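Local coordinates for protein alcohol oxidase (PDB 6F74) that binds FAD and probably uses it to oxidise its substrate at the expense of oxygen, as a vanillyl-alcohol-oxidase-type flavoprotein, at residues A[489-494]-A[557-562]; A[438-443]-A[498-503]; A[522-527]-A[547-552]. All coordinates share one frame; numbering follows the deposited sequence.

Contact 1 of 3, residues A[489-494]-A[557-562]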
loop_
_atom_site.group_PDB
_atom_site.type_symbol
_atom_site.label_atom_id
_atom_site.label_comp_id
_atom_site.label_asym_id
_atom_site.label_seq_id
_atom_site.Cartn_x
_atom_site.Cartn_y
_atom_site.Cartn_z
ATOM N N LEU A 489 0.962 -5.862 14.736
ATOM C CA LEU A 489 0.228 -6.306 13.557
ATOM C C LEU A 489 -1.120 -6.843 13.961
ATOM O O LEU A 489 -1.232 -7.590 14.930
ATOM C CB LEU A 489 0.978 -7.384 12.763
ATOM C CG LEU A 489 2.020 -6.919 11.740
ATOM C CD1 LEU A 489 2.797 -8.112 11.247
ATOM C CD2 LEU A 489 1.366 -6.210 10.558
ATOM N N HIS A 490 -2.140 -6.447 13.199
ATOM C CA HIS A 490 -3.506 -6.991 13.330
ATOM C C HIS A 490 -3.449 -8.501 13.611
ATOM O O HIS A 490 -2.817 -9.241 12.850
ATOM C CB HIS A 490 -4.272 -6.729 12.039
ATOM C CG HIS A 490 -5.763 -6.827 12.167
ATOM N ND1 HIS A 490 -6.402 -7.924 12.715
ATOM C CD2 HIS A 490 -6.734 -5.995 11.735
ATOM C CE1 HIS A 490 -7.711 -7.723 12.670
ATOM N NE2 HIS A 490 -7.938 -6.569 12.058
ATOM N N PRO A 491 -4.050 -8.958 14.737
ATOM C CA PRO A 491 -4.101 -10.392 15.060
ATOM C C PRO A 491 -4.481 -11.343 13.896
ATOM O O PRO A 491 -3.891 -12.428 13.759
ATOM C CB PRO A 491 -5.169 -10.452 16.140
ATOM C CG PRO A 491 -5.078 -9.138 16.829
ATOM C CD PRO A 491 -4.700 -8.151 15.780
ATOM N N ALA A 492 -5.459 -10.943 13.086
ATOM C CA ALA A 492 -5.911 -11.768 11.967
ATOM C C ALA A 492 -4.788 -12.212 11.020
ATOM O O ALA A 492 -4.871 -13.274 10.430
ATOM C CB ALA A 492 -7.003 -11.053 11.194
ATOM N N TRP A 493 -3.721 -11.419 10.899
ATOM C CA TRP A 493 -2.550 -11.849 10.105
ATOM C C TRP A 493 -1.972 -13.171 10.588
ATOM O O TRP A 493 -1.436 -13.941 9.791
ATOM C CB TRP A 493 -1.424 -10.823 10.167
ATOM C CG TRP A 493 -1.629 -9.657 9.289
ATOM C CD1 TRP A 493 -1.841 -8.377 9.686
ATOM C CD2 TRP A 493 -1.597 -9.652 7.867
ATOM N NE1 TRP A 493 -1.940 -7.563 8.590
ATOM C CE2 TRP A 493 -1.825 -8.328 7.460
ATOM C CE3 TRP A 493 -1.421 -10.639 6.895
ATOM C CZ2 TRP A 493 -1.856 -7.952 6.105
ATOM C CZ3 TRP A 493 -1.456 -10.262 5.548
ATOM C CH2 TRP A 493 -1.677 -8.929 5.174
ATOM N N ARG A 494 -2.092 -13.424 11.892
ATOM C CA ARG A 494 -1.520 -14.595 12.482
ATOM C C ARG A 494 -2.330 -15.870 12.205
ATOM O O ARG A 494 -1.834 -16.948 12.488
ATOM C CB ARG A 494 -1.324 -14.419 14.004
ATOM C CG ARG A 494 -0.627 -13.115 14.435
ATOM C CD ARG A 494 0.659 -12.898 13.662
ATOM N NE ARG A 494 1.427 -11.785 14.194
ATOM C CZ ARG A 494 2.527 -11.265 13.636
ATOM N NH1 ARG A 494 3.040 -11.762 12.521
ATOM N NH2 ARG A 494 3.127 -10.223 14.211
ATOM N N GLY A 557 -8.181 -3.904 14.250
ATOM C CA GLY A 557 -8.695 -4.936 15.132
ATOM C C GLY A 557 -8.577 -4.588 16.607
ATOM O O GLY A 557 -8.620 -3.426 17.016
ATOM N N LYS A 558 -8.352 -5.628 17.393
ATOM C CA LYS A 558 -8.262 -5.528 18.844
ATOM C C LYS A 558 -7.010 -4.797 19.341
ATOM O O LYS A 558 -6.962 -4.411 20.497
ATOM C CB LYS A 558 -8.325 -6.936 19.451
ATOM C CG LYS A 558 -9.601 -7.657 19.109
ATOM C CD LYS A 558 -9.733 -8.884 20.006
ATOM C CE LYS A 558 -10.761 -9.843 19.457
ATOM N NZ LYS A 558 -11.153 -10.811 20.524
ATOM N N ASN A 559 -6.023 -4.575 18.475
ATOM C CA ASN A 559 -4.871 -3.728 18.830
ATOM C C ASN A 559 -5.218 -2.238 18.924
ATOM O O ASN A 559 -4.368 -1.456 19.322
ATOM C CB ASN A 559 -3.739 -3.879 17.801
ATOM C CG ASN A 559 -3.127 -5.252 17.802
ATOM O OD1 ASN A 559 -3.365 -6.034 18.719
ATOM N ND2 ASN A 559 -2.330 -5.556 16.770
ATOM N N TYR A 560 -6.440 -1.844 18.558
ATOM C CA TYR A 560 -6.734 -0.444 18.335
ATOM C C TYR A 560 -6.556 0.419 19.587
ATOM O O TYR A 560 -5.941 1.464 19.507
ATOM C CB TYR A 560 -8.134 -0.262 17.736
ATOM C CG TYR A 560 -8.378 1.158 17.377
ATOM C CD1 TYR A 560 -7.745 1.734 16.293
ATOM C CD2 TYR A 560 -9.190 1.962 18.170
ATOM C CE1 TYR A 560 -7.927 3.081 15.984
ATOM C CE2 TYR A 560 -9.384 3.303 17.869
ATOM C CZ TYR A 560 -8.746 3.849 16.776
ATOM O OH TYR A 560 -8.921 5.174 16.501
ATOM N N ALA A 561 -7.093 -0.021 20.713
ATOM C CA ALA A 561 -6.999 0.705 21.980
ATOM C C ALA A 561 -5.545 1.032 22.355
ATOM O O ALA A 561 -5.256 2.141 22.835
ATOM C CB ALA A 561 -7.658 -0.093 23.107
ATOM N N GLN A 562 -4.646 0.089 22.114
ATOM C CA GLN A 562 -3.215 0.299 22.348
ATOM C C GLN A 562 -2.616 1.224 21.319
ATOM O O GLN A 562 -1.770 2.048 21.656
ATOM C CB GLN A 562 -2.455 -1.020 22.315
ATOM C CG GLN A 562 -1.816 -1.421 23.621
ATOM C CD GLN A 562 -1.375 -2.882 23.623
ATOM O OE1 GLN A 562 -0.510 -3.247 24.424
ATOM N NE2 GLN A 562 -1.957 -3.719 22.723
#
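Asn559 reaches across to the backbone of Leu489 and to the ring of Pro491. Its CB already points toward the 489-494 segment. CG stands anti to the carbonyl carbon (chi1 -66°) and lies 3.9 Å from Pro491 CD. At the tip the amide divides its contacts. OD1 packs against the proline ring, 4.0 Å from Pro491 CG, the two side chains meeting tip to tip. ND2 donates a weak, bent hydrogen bond to Leu489 O (3.0 Å, 129° at the hydrogen) and a second weak one to Gly488 O, two backbone carbonyls in sequence sharing a single NH2 group. In the VAO-type fold this joins the loop that leads into strand 498-503 of the seven-stranded antiparallel sheet to the berberine-bridge-enzyme-like C-terminal region, at the turn between helix 551-556 and helix 560-570. The second meeting point is His490 with Gly557, the residue with positive phi that follows helix 551-556. Gly557 CA sits over one face of the imidazole, 4.0 Å from the ring centroid, as a CH-pi contact, with CE1 the ring carbon nearest it at 3.8 Å. Both ring nitrogens have backbone partners: ND1 accepts from Ala492 N (3.2 Å), 19° out of the ring plane, while NE2 is hydrogen-bonded to Asp553 O within the preceding helix. That pairing fixes the rotation of the ring and is consistent with a proton on NE2. Gly557 N, 3.5 Å from His490 NE2, is too poorly angled to add a bond.

Contact 2 of 3, residues A[438-443]-A[498-503]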
loop_
_atom_site.group_PDB
_atom_site.type_symbol
_atom_site.label_atom_id
_atom_site.label_comp_id
_atom_site.label_asym_id
_atom_site.label_seq_id
_atom_site.Cartn_x
_atom_site.Cartn_y
_atom_site.Cartn_z
ATOM N N ARG A 438 -9.915 -8.334 2.574
ATOM C CA ARG A 438 -10.328 -9.214 3.637
ATOM C C ARG A 438 -9.319 -10.333 3.817
ATOM O O ARG A 438 -9.024 -11.089 2.879
ATOM C CB ARG A 438 -11.711 -9.781 3.371
ATOM C CG ARG A 438 -12.350 -10.375 4.629
ATOM C CD ARG A 438 -12.810 -9.291 5.575
ATOM N NE ARG A 438 -13.303 -9.805 6.846
ATOM C CZ ARG A 438 -13.468 -9.059 7.949
ATOM N NH1 ARG A 438 -13.175 -7.748 7.957
ATOM N NH2 ARG A 438 -13.928 -9.634 9.059
ATOM N N LEU A 439 -8.756 -10.399 5.017
ATOM C CA LEU A 439 -7.902 -11.505 5.394
ATOM C C LEU A 439 -8.815 -12.723 5.569
ATOM O O LEU A 439 -9.898 -12.605 6.154
ATOM C CB LEU A 439 -7.129 -11.195 6.665
ATOM C CG LEU A 439 -5.817 -10.392 6.541
ATOM C CD1 LEU A 439 -6.054 -8.991 5.955
ATOM C CD2 LEU A 439 -5.208 -10.271 7.934
ATOM N N ILE A 440 -8.391 -13.868 5.039
ATOM C CA ILE A 440 -9.192 -15.108 5.051
ATOM C C ILE A 440 -8.516 -16.197 5.888
ATOM O O ILE A 440 -7.402 -16.620 5.565
ATOM C CB ILE A 440 -9.402 -15.655 3.623
ATOM C CG1 ILE A 440 -9.966 -14.576 2.700
ATOM C CG2 ILE A 440 -10.323 -16.852 3.630
ATOM C CD1 ILE A 440 -11.260 -13.921 3.142
ATOM N N ASN A 441 -9.206 -16.635 6.949
ATOM C CA ASN A 441 -8.732 -17.743 7.809
ATOM C C ASN A 441 -9.153 -19.102 7.202
ATOM O O ASN A 441 -10.185 -19.182 6.532
ATOM C CB ASN A 441 -9.278 -17.592 9.234
ATOM C CG ASN A 441 -10.795 -17.607 9.284
ATOM O OD1 ASN A 441 -11.444 -16.833 8.595
ATOM N ND2 ASN A 441 -11.362 -18.523 10.080
ATOM N N PRO A 442 -8.373 -20.177 7.432
ATOM C CA PRO A 442 -8.690 -21.459 6.772
ATOM C C PRO A 442 -10.104 -21.986 6.994
ATOM O O PRO A 442 -10.695 -22.573 6.080
ATOM C CB PRO A 442 -7.690 -22.438 7.382
ATOM C CG PRO A 442 -6.590 -21.597 7.915
ATOM C CD PRO A 442 -7.193 -20.284 8.308
ATOM N N GLU A 443 -10.611 -21.775 8.210
ATOM C CA GLU A 443 -11.919 -22.265 8.651
ATOM C C GLU A 443 -13.075 -21.618 7.891
ATOM O O GLU A 443 -14.168 -22.165 7.874
ATOM C CB GLU A 443 -12.138 -22.009 10.165
ATOM C CG GLU A 443 -11.143 -22.745 11.087
ATOM C CD GLU A 443 -9.814 -22.009 11.293
ATOM O OE1 GLU A 443 -9.676 -20.882 10.794
ATOM O OE2 GLU A 443 -8.883 -22.575 11.894
ATOM N N PHE A 498 -3.838 -15.809 3.449
ATOM C CA PHE A 498 -3.974 -14.962 2.289
ATOM C C PHE A 498 -5.026 -13.878 2.460
ATOM O O PHE A 498 -5.815 -13.896 3.392
ATOM C CB PHE A 498 -4.248 -15.801 1.035
ATOM C CG PHE A 498 -5.617 -16.425 0.969
ATOM C CD1 PHE A 498 -5.843 -17.694 1.498
ATOM C CD2 PHE A 498 -6.660 -15.794 0.304
ATOM C CE1 PHE A 498 -7.091 -18.278 1.416
ATOM C CE2 PHE A 498 -7.906 -16.390 0.206
ATOM C CZ PHE A 498 -8.128 -17.627 0.764
ATOM N N VAL A 499 -4.976 -12.913 1.544
ATOM C CA VAL A 499 -5.904 -11.803 1.482
ATOM C C VAL A 499 -6.639 -11.850 0.151
ATOM O O VAL A 499 -6.058 -12.174 -0.876
ATOM C CB VAL A 499 -5.177 -10.461 1.625
ATOM C CG1 VAL A 499 -6.180 -9.309 1.695
ATOM C CG2 VAL A 499 -4.297 -10.474 2.878
ATOM N N MET A 500 -7.937 -11.548 0.190
ATOM C CA MET A 500 -8.718 -11.298 -1.033
ATOM C C MET A 500 -8.924 -9.805 -1.136
ATOM O O MET A 500 -9.300 -9.153 -0.147
ATOM C CB MET A 500 -10.067 -12.006 -0.998
ATOM C CG MET A 500 -9.944 -13.520 -1.025
ATOM S SD MET A 500 -11.430 -14.448 -0.664
ATOM C CE MET A 500 -12.395 -14.244 -2.143
ATOM N N ILE A 501 -8.620 -9.259 -2.307
ATOM C CA ILE A 501 -8.908 -7.874 -2.649
ATOM C C ILE A 501 -9.863 -7.873 -3.841
ATOM O O ILE A 501 -9.656 -8.592 -4.811
ATOM C CB ILE A 501 -7.626 -7.124 -3.006
ATOM C CG1 ILE A 501 -6.719 -7.112 -1.781
ATOM C CG2 ILE A 501 -7.920 -5.708 -3.469
ATOM C CD1 ILE A 501 -5.406 -6.389 -1.941
ATOM N N SER A 502 -10.926 -7.090 -3.740
ATOM C CA SER A 502 -11.902 -6.937 -4.826
ATOM C C SER A 502 -12.160 -5.454 -5.012
ATOM O O SER A 502 -12.287 -4.727 -4.048
ATOM C CB SER A 502 -13.187 -7.682 -4.497
ATOM O OG SER A 502 -14.113 -7.652 -5.577
ATOM N N GLY A 503 -12.227 -4.988 -6.247
ATOM C CA GLY A 503 -12.398 -3.534 -6.485
ATOM C C GLY A 503 -13.009 -3.231 -7.844
ATOM O O GLY A 503 -13.175 -4.129 -8.668
#
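Phe498 and Ile440 pack together where strand 498-503 runs antiparallel to strand 435-440, the outermost pair at one end of the seven-stranded antiparallel sheet of this VAO-type oxidase. CG of Phe498 is wedged between the backbone N and the carbonyl carbon (chi1 71°), and Ile440 CB lies over one face of the ring, toward its rim, 3.7 Å above the plane. Ile440 CG2 touches Phe498 CZ at the same ring. An alanine here would remove the ring and would probably open a gap beside Ile440 CB and CG2, leaving Leu341 and Leu472 without their aromatic neighbour. Phe498 O accepts from Ile440 N (3.1 Å). Next, Val499 turns to the face shared with Leu439, a non-hydrogen-bonded pair in which Val499 CG2 meets Leu439 CD1 at 3.8 Å; its CA also makes a CA-H...O contact with Arg438 O. Met500 returns to the Phe498 face and forms a hydrogen-bonded pair with Arg438: Met500 N donates to Arg438 O at 2.9 Å, and Arg438 N to Met500 O. The arginine's own NE bonds Ala534 O. Met500 CG stands anti to the carbonyl carbon (chi1 -66°), and SD lies 3.7 Å from Ile440 CG1.

Contact 3 of 3, residues A[522-527]-A[547-552]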
loop_
_atom_site.group_PDB
_atom_site.type_symbol
_atom_site.label_atom_id
_atom_site.label_comp_id
_atom_site.label_asym_id
_atom_site.label_seq_id
_atom_site.Cartn_x
_atom_site.Cartn_y
_atom_site.Cartn_z
ATOM N N VAL A 522 -18.426 -1.531 -3.840
ATOM C CA VAL A 522 -17.208 -2.033 -3.236
ATOM C C VAL A 522 -17.376 -2.284 -1.746
ATOM O O VAL A 522 -17.027 -3.371 -1.263
ATOM C CB VAL A 522 -16.018 -1.111 -3.502
ATOM C CG1 VAL A 522 -14.753 -1.593 -2.782
ATOM C CG2 VAL A 522 -15.733 -1.078 -5.014
ATOM N N THR A 523 -17.926 -1.314 -1.024
ATOM C CA THR A 523 -18.059 -1.430 0.430
ATOM C C THR A 523 -19.176 -2.383 0.867
ATOM O O THR A 523 -18.936 -3.285 1.679
ATOM C CB THR A 523 -18.276 -0.039 1.100
ATOM O OG1 THR A 523 -17.144 0.825 0.853
ATOM C CG2 THR A 523 -18.474 -0.202 2.632
ATOM N N HIS A 524 -20.388 -2.179 0.335
ATOM C CA HIS A 524 -21.591 -2.848 0.843
ATOM C C HIS A 524 -22.098 -4.047 0.055
ATOM O O HIS A 524 -23.001 -4.714 0.542
ATOM C CB HIS A 524 -22.746 -1.831 0.993
ATOM C CG HIS A 524 -22.443 -0.729 1.961
ATOM N ND1 HIS A 524 -22.328 -0.948 3.320
ATOM C CD2 HIS A 524 -22.207 0.584 1.768
ATOM C CE1 HIS A 524 -22.056 0.189 3.929
ATOM N NE2 HIS A 524 -21.972 1.137 3.009
ATOM N N VAL A 525 -21.563 -4.296 -1.140
ATOM C CA VAL A 525 -21.819 -5.544 -1.889
ATOM C C VAL A 525 -20.559 -6.435 -1.848
ATOM O O VAL A 525 -20.584 -7.535 -1.288
ATOM C CB VAL A 525 -22.305 -5.255 -3.329
ATOM C CG1 VAL A 525 -22.544 -6.551 -4.092
ATOM C CG2 VAL A 525 -23.616 -4.454 -3.293
ATOM N N LYS A 526 -19.446 -5.939 -2.383
ATOM C CA LYS A 526 -18.204 -6.734 -2.418
ATOM C C LYS A 526 -17.662 -6.980 -0.996
ATOM O O LYS A 526 -17.571 -8.121 -0.556
ATOM C CB LYS A 526 -17.157 -6.083 -3.321
ATOM C CG LYS A 526 -17.360 -6.358 -4.800
ATOM C CD LYS A 526 -16.569 -5.439 -5.711
ATOM C CE LYS A 526 -16.471 -5.995 -7.126
ATOM N NZ LYS A 526 -17.740 -5.900 -7.896
ATOM N N GLY A 527 -17.366 -5.905 -0.282
ATOM C CA GLY A 527 -16.806 -5.974 1.074
ATOM C C GLY A 527 -17.648 -6.779 2.042
ATOM O O GLY A 527 -17.109 -7.541 2.834
ATOM N N SER A 547 -13.585 3.794 3.038
ATOM C CA SER A 547 -14.975 4.223 3.300
ATOM C C SER A 547 -15.796 3.278 4.134
ATOM O O SER A 547 -16.987 3.559 4.338
ATOM C CB SER A 547 -15.729 4.398 1.996
ATOM O OG SER A 547 -15.096 5.439 1.276
ATOM N N ASP A 548 -15.189 2.197 4.635
ATOM C CA ASP A 548 -15.907 1.226 5.430
ATOM C C ASP A 548 -16.249 1.883 6.755
ATOM O O ASP A 548 -15.339 2.290 7.487
ATOM C CB ASP A 548 -15.029 -0.014 5.613
ATOM C CG ASP A 548 -15.648 -1.076 6.522
ATOM O OD1 ASP A 548 -16.874 -1.071 6.772
ATOM O OD2 ASP A 548 -14.885 -1.964 6.974
ATOM N N PRO A 549 -17.557 2.023 7.076
ATOM C CA PRO A 549 -17.944 2.473 8.419
ATOM C C PRO A 549 -17.258 1.717 9.557
ATOM O O PRO A 549 -17.115 2.254 10.659
ATOM C CB PRO A 549 -19.449 2.160 8.485
ATOM C CG PRO A 549 -19.912 2.170 7.061
ATOM C CD PRO A 549 -18.728 1.692 6.249
ATOM N N GLU A 550 -16.914 0.456 9.318
ATOM C CA GLU A 550 -16.242 -0.349 10.334
ATOM C C GLU A 550 -14.748 -0.458 10.116
ATOM O O GLU A 550 -14.138 -1.418 10.596
ATOM C CB GLU A 550 -16.868 -1.741 10.361
ATOM C CG GLU A 550 -18.371 -1.766 10.604
ATOM C CD GLU A 550 -18.788 -1.187 11.931
ATOM O OE1 GLU A 550 -17.958 -1.185 12.890
ATOM O OE2 GLU A 550 -19.958 -0.698 12.008
ATOM N N TYR A 551 -14.157 0.507 9.406
ATOM C CA TYR A 551 -12.723 0.468 9.063
ATOM C C TYR A 551 -11.810 0.321 10.250
ATOM O O TYR A 551 -10.765 -0.258 10.106
ATOM C CB TYR A 551 -12.256 1.691 8.246
ATOM C CG TYR A 551 -12.004 2.942 9.066
ATOM C CD1 TYR A 551 -10.759 3.167 9.713
ATOM C CD2 TYR A 551 -12.988 3.898 9.213
ATOM C CE1 TYR A 551 -10.542 4.313 10.489
ATOM C CE2 TYR A 551 -12.772 5.058 9.967
ATOM C CZ TYR A 551 -11.568 5.252 10.613
ATOM O OH TYR A 551 -11.391 6.369 11.385
ATOM N N ILE A 552 -12.174 0.857 11.417
ATOM C CA ILE A 552 -11.291 0.781 12.602
ATOM C C ILE A 552 -11.021 -0.697 12.925
ATOM O O ILE A 552 -9.862 -1.145 13.099
ATOM C CB ILE A 552 -11.906 1.538 13.823
ATOM C CG1 ILE A 552 -11.730 3.035 13.623
ATOM C CG2 ILE A 552 -11.281 1.075 15.148
ATOM C CD1 ILE A 552 -12.382 3.976 14.644
#
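Thr523 CG2 is the methyl on which this contact turns. It stands anti to the backbone N and meets Asp548 CA and, tip to tip, Pro549 CD, the latter at 4.1 Å. The other branch, OG1, comes to 4.0 Å from Ser547 CB, but its polar partners lie elsewhere, in Asp545 OD2 and Gln519 NE2. The threonine therefore presents a methyl to the turn while its hydroxyl is hydrogen-bonded to two side chains outside the segments. His524, one residue on, completes the surface: Thr523 CG2 lies 3.7 Å above its ring, over the centre, and Pro549 CG approaches the ring edge near its plane, 4.3 Å from CE1. The proline ring thus touches both residues, and packing at van der Waals distance or a little beyond is all that passes between the segments, with no hydrogen bond from one to the other. Two bonds within the 547-552 segment help to shape it. A type I turn runs from Asp548 to Tyr551, closed by Tyr551 N donating to Asp548 O. Asp548 OD1 accepts from Glu550 N (3.0 Å), an Asx turn in which the donor lies well above the carboxylate plane. OD2 of the same carboxylate forms a salt bridge with Lys531, one of the later residues of the long helix, tying the turn to it a second time. The contact as a whole lays the turn before helix 551-556 against helix 512-533, which also meets Thr436 of strand 435-440 through Val522 and Lys526.

How the contacts relate
Contact 2 is the core member, with all its touching residues buried, and relies on regular backbone pairing plus apolar side chains on both sheet faces. Contacts 1 and 3 are only partly buried. In contact 1 amide and imidazole groups meet main chain, whereas contact 3 is carried by van der Waals packing, chiefly of a threonine methyl and a proline ring, without a hydrogen bond between its segments. Contacts 1 and 2 touch where Trp493 and Ala492 lie on Leu439; Trp493 also reaches Val499. Contacts 2 and 3 touch through Ser502 and Lys526, the strand of one leading on to the helix of the other. Helices 551-556 and 560-570, consecutive in the chain, link contacts 3 and 1, and Ile552 packs on Tyr560.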